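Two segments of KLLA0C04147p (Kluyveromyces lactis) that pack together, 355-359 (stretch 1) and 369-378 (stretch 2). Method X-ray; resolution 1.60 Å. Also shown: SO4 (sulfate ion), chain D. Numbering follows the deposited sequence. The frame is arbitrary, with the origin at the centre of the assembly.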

# COMPACT_ATOMS: atom_id res chain seq x y z
N LEU A 355 18.55 3.05 0.09
CA LEU A 355 19.80 3.67 -0.31
C LEU A 355 19.61 5.06 -0.89
O LEU A 355 20.60 5.70 -1.27
N ARG A 356 18.37 5.53 -0.98
CA ARG A 356 18.11 6.83 -1.60
C ARG A 356 18.61 7.95 -0.69
O ARG A 356 18.13 8.08 0.44
N PRO A 357 19.56 8.79 -1.14
CA PRO A 357 20.30 9.65 -0.21
C PRO A 357 19.56 10.90 0.24
O PRO A 357 19.79 11.37 1.36
N ASP A 358 18.72 11.50 -0.63
CA ASP A 358 17.95 12.65 -0.17
C ASP A 358 16.91 12.22 0.86
O ASP A 358 16.73 12.88 1.89
N GLN A 359 16.23 11.11 0.60
CA GLN A 359 15.26 10.60 1.56
C GLN A 359 15.93 10.20 2.87
O GLN A 359 15.37 10.42 3.95
N GLU A 369 20.90 18.93 3.39
CA GLU A 369 21.47 17.81 2.66
C GLU A 369 20.41 17.13 1.81
O GLU A 369 20.66 16.76 0.66
N ALA A 370 19.20 16.99 2.35
CA ALA A 370 18.14 16.37 1.56
C ALA A 370 17.84 17.18 0.30
O ALA A 370 17.69 16.61 -0.78
N ALA A 371 17.78 18.51 0.42
CA ALA A 371 17.50 19.34 -0.75
C ALA A 371 18.65 19.29 -1.75
O ALA A 371 18.43 19.31 -2.96
N THR A 372 19.89 19.23 -1.24
CA THR A 372 21.06 19.18 -2.11
C THR A 372 21.08 17.89 -2.92
O THR A 372 21.30 17.90 -4.14
N GLU A 373 20.83 16.76 -2.25
CA GLU A 373 20.86 15.47 -2.93
C GLU A 373 19.67 15.30 -3.86
O GLU A 373 19.79 14.70 -4.93
N LYS A 374 18.51 15.83 -3.46
CA LYS A 374 17.34 15.75 -4.32
C LYS A 374 17.59 16.46 -5.64
O LYS A 374 17.25 15.96 -6.71
N HIS A 375 18.19 17.65 -5.58
CA HIS A 375 18.48 18.37 -6.80
C HIS A 375 19.38 17.53 -7.71
O HIS A 375 19.17 17.46 -8.92
N ARG A 376 20.37 16.86 -7.11
CA ARG A 376 21.31 16.07 -7.90
C ARG A 376 20.62 14.87 -8.54
O ARG A 376 20.76 14.64 -9.75
N VAL A 377 19.88 14.08 -7.75
CA VAL A 377 19.33 12.87 -8.35
C VAL A 377 18.22 13.21 -9.32
O VAL A 377 18.02 12.50 -10.32
N GLU A 378 17.49 14.30 -9.09
CA GLU A 378 16.46 14.69 -10.05
C GLU A 378 17.07 15.22 -11.34
O GLU A 378 16.53 14.97 -12.43

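The knob at the centre of this contact is a charged aspartate, and no direct hydrogen bond crosses between the two stretches. Asp358 points toward the helix of stretch 2 and its side chain sits in a hole formed by Ala370, Glu373, Lys374 and Val377, a place more often filled by an apolar residue. The backbones are close here, with the CA atoms of Asp358 and Ala370 4.1 Å apart, and a short side chain suffices to fill the space. Asp358 CB lies 3.3 Å from Ala370 O and 3.8 Å from Glu373 CB, while Asp358 OD2 approaches Lys374 CA and CB, each at 3.3 Å, and Val377 CG2 at 3.9 Å.

The general principle is that a carboxylate can be buried in a packing interface when its charge is met from its own side. Asp358, with chi1 in the p well, receives both oxygens' partners from Arg356, two residues earlier: Arg356 NE donates to Asp358 OD1 at 2.7 Å and Arg356 NH2 to Asp358 OD2 at 3.0 Å, a two-pronged salt bridge. A weak bond from Gln359 N to Asp358 OD1, 3.0 Å long, adds to this. Arg356, at the N-cap position, starts sideways, but its extended chain (chi1 to chi3 all t) brings its end nearer stretch 2, where Arg356 NH2 lies 4.2 Å from Val377 CG2. The same nitrogen gives a hydrogen bond to a water, 2.9 Å from Arg356 NH2 to the water O, and that water donates to Glu378 OE2 at 2.9 Å, so a polar link between the stretches does exist, through solvent.

The helix pairs its own charges in the same way. Glu373 (chi1 m, chi2 m) points toward stretch 1 and is held by Arg376, with Arg376 NH2 to Glu373 OE1 at 2.8 Å and Arg376 NE to Glu373 OE2 at 3.1 Å. Pro357, also directed inward, packs against this pair: its CB is 3.6 Å from Glu373 OE1, its CG 3.8 Å from Arg376 NH2. The apolar component is slight, Pro357 CG to Val377 CG1 at 4.4 Å, with Val377 in the m rotamer.

Lys374, t at chi1 through chi3, leads its end away from stretch 1, and Lys374 NZ meets Glu378 OE2 at 2.6 Å in a salt bridge. Away from the contact, Glu369 N donates to O4 of a sulfate at 2.8 Å, an ion probably taken from the crystallisation liquor.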

# COMPACT_ATOMS: atom_id res chain seq x y z
CB LEU A 355 20.53 2.80 -1.33
CG LEU A 355 20.76 1.37 -0.86
CD1 LEU A 355 21.39 0.51 -1.95
CD2 LEU A 355 21.61 1.37 0.40
CB ARG A 356 16.63 6.98 -1.92
CG ARG A 356 16.40 8.23 -2.70
CD ARG A 356 14.97 8.44 -3.14
NE ARG A 356 14.89 9.79 -3.67
CZ ARG A 356 13.95 10.24 -4.49
NH1 ARG A 356 12.97 9.44 -4.91
NH2 ARG A 356 14.00 11.51 -4.89
CB PRO A 357 21.57 10.01 -1.00
CG PRO A 357 21.19 9.88 -2.43
CD PRO A 357 20.20 8.72 -2.46
CB ASP A 358 17.30 13.41 -1.34
CG ASP A 358 16.57 12.51 -2.33
OD1 ASP A 358 16.74 11.27 -2.33
OD2 ASP A 358 15.82 13.09 -3.15
CB GLN A 359 14.51 9.42 0.94
CG GLN A 359 13.39 8.91 1.82
CD GLN A 359 12.61 7.82 1.15
OE1 GLN A 359 12.41 7.83 -0.06
NE2 GLN A 359 12.17 6.85 1.94
CB GLU A 369 22.12 16.81 3.62
CG GLU A 369 23.29 17.38 4.41
CD GLU A 369 24.31 16.31 4.80
OE1 GLU A 369 25.50 16.65 5.00
OE2 GLU A 369 23.91 15.13 4.89
CB ALA A 370 16.88 16.19 2.42
CB ALA A 371 17.24 20.79 -0.32
CB THR A 372 22.32 19.31 -1.27
OG1 THR A 372 22.30 20.56 -0.56
CG2 THR A 372 23.56 19.27 -2.15
CB GLU A 373 20.90 14.34 -1.90
CG GLU A 373 22.26 14.21 -1.25
CD GLU A 373 23.33 13.84 -2.27
OE1 GLU A 373 23.62 12.64 -2.42
OE2 GLU A 373 23.86 14.75 -2.95
CB LYS A 374 16.11 16.34 -3.60
CG LYS A 374 14.85 16.29 -4.43
CD LYS A 374 13.68 16.90 -3.66
CE LYS A 374 12.35 16.63 -4.33
NZ LYS A 374 12.12 17.53 -5.50
CB HIS A 375 19.13 19.70 -6.45
CG HIS A 375 19.25 20.64 -7.61
ND1 HIS A 375 20.30 20.57 -8.51
CD2 HIS A 375 18.47 21.66 -8.02
CE1 HIS A 375 20.14 21.52 -9.42
NE2 HIS A 375 19.05 22.19 -9.14
CB ARG A 376 22.45 15.60 -7.01
CG ARG A 376 23.49 14.78 -7.76
CD ARG A 376 24.66 14.38 -6.87
NE ARG A 376 24.24 13.49 -5.79
CZ ARG A 376 23.97 12.20 -5.96
NH1 ARG A 376 24.08 11.65 -7.16
NH2 ARG A 376 23.59 11.46 -4.92
CB VAL A 377 18.87 11.86 -7.27
CG1 VAL A 377 20.05 11.46 -6.38
CG2 VAL A 377 17.75 12.43 -6.44
CB GLU A 378 15.50 15.70 -9.43
CG GLU A 378 14.54 15.04 -8.43
CD GLU A 378 13.56 16.01 -7.80
OE1 GLU A 378 13.69 17.23 -8.03
OE2 GLU A 378 12.65 15.56 -7.07
S SO4 D . 21.51 20.09 7.22
O1 SO4 D . 22.72 20.86 6.94
O2 SO4 D . 21.64 19.35 8.48
O3 SO4 D . 20.36 21.00 7.34
O4 SO4 D . 21.28 19.15 6.13
O HOH W 1 11.91 12.82 -6.35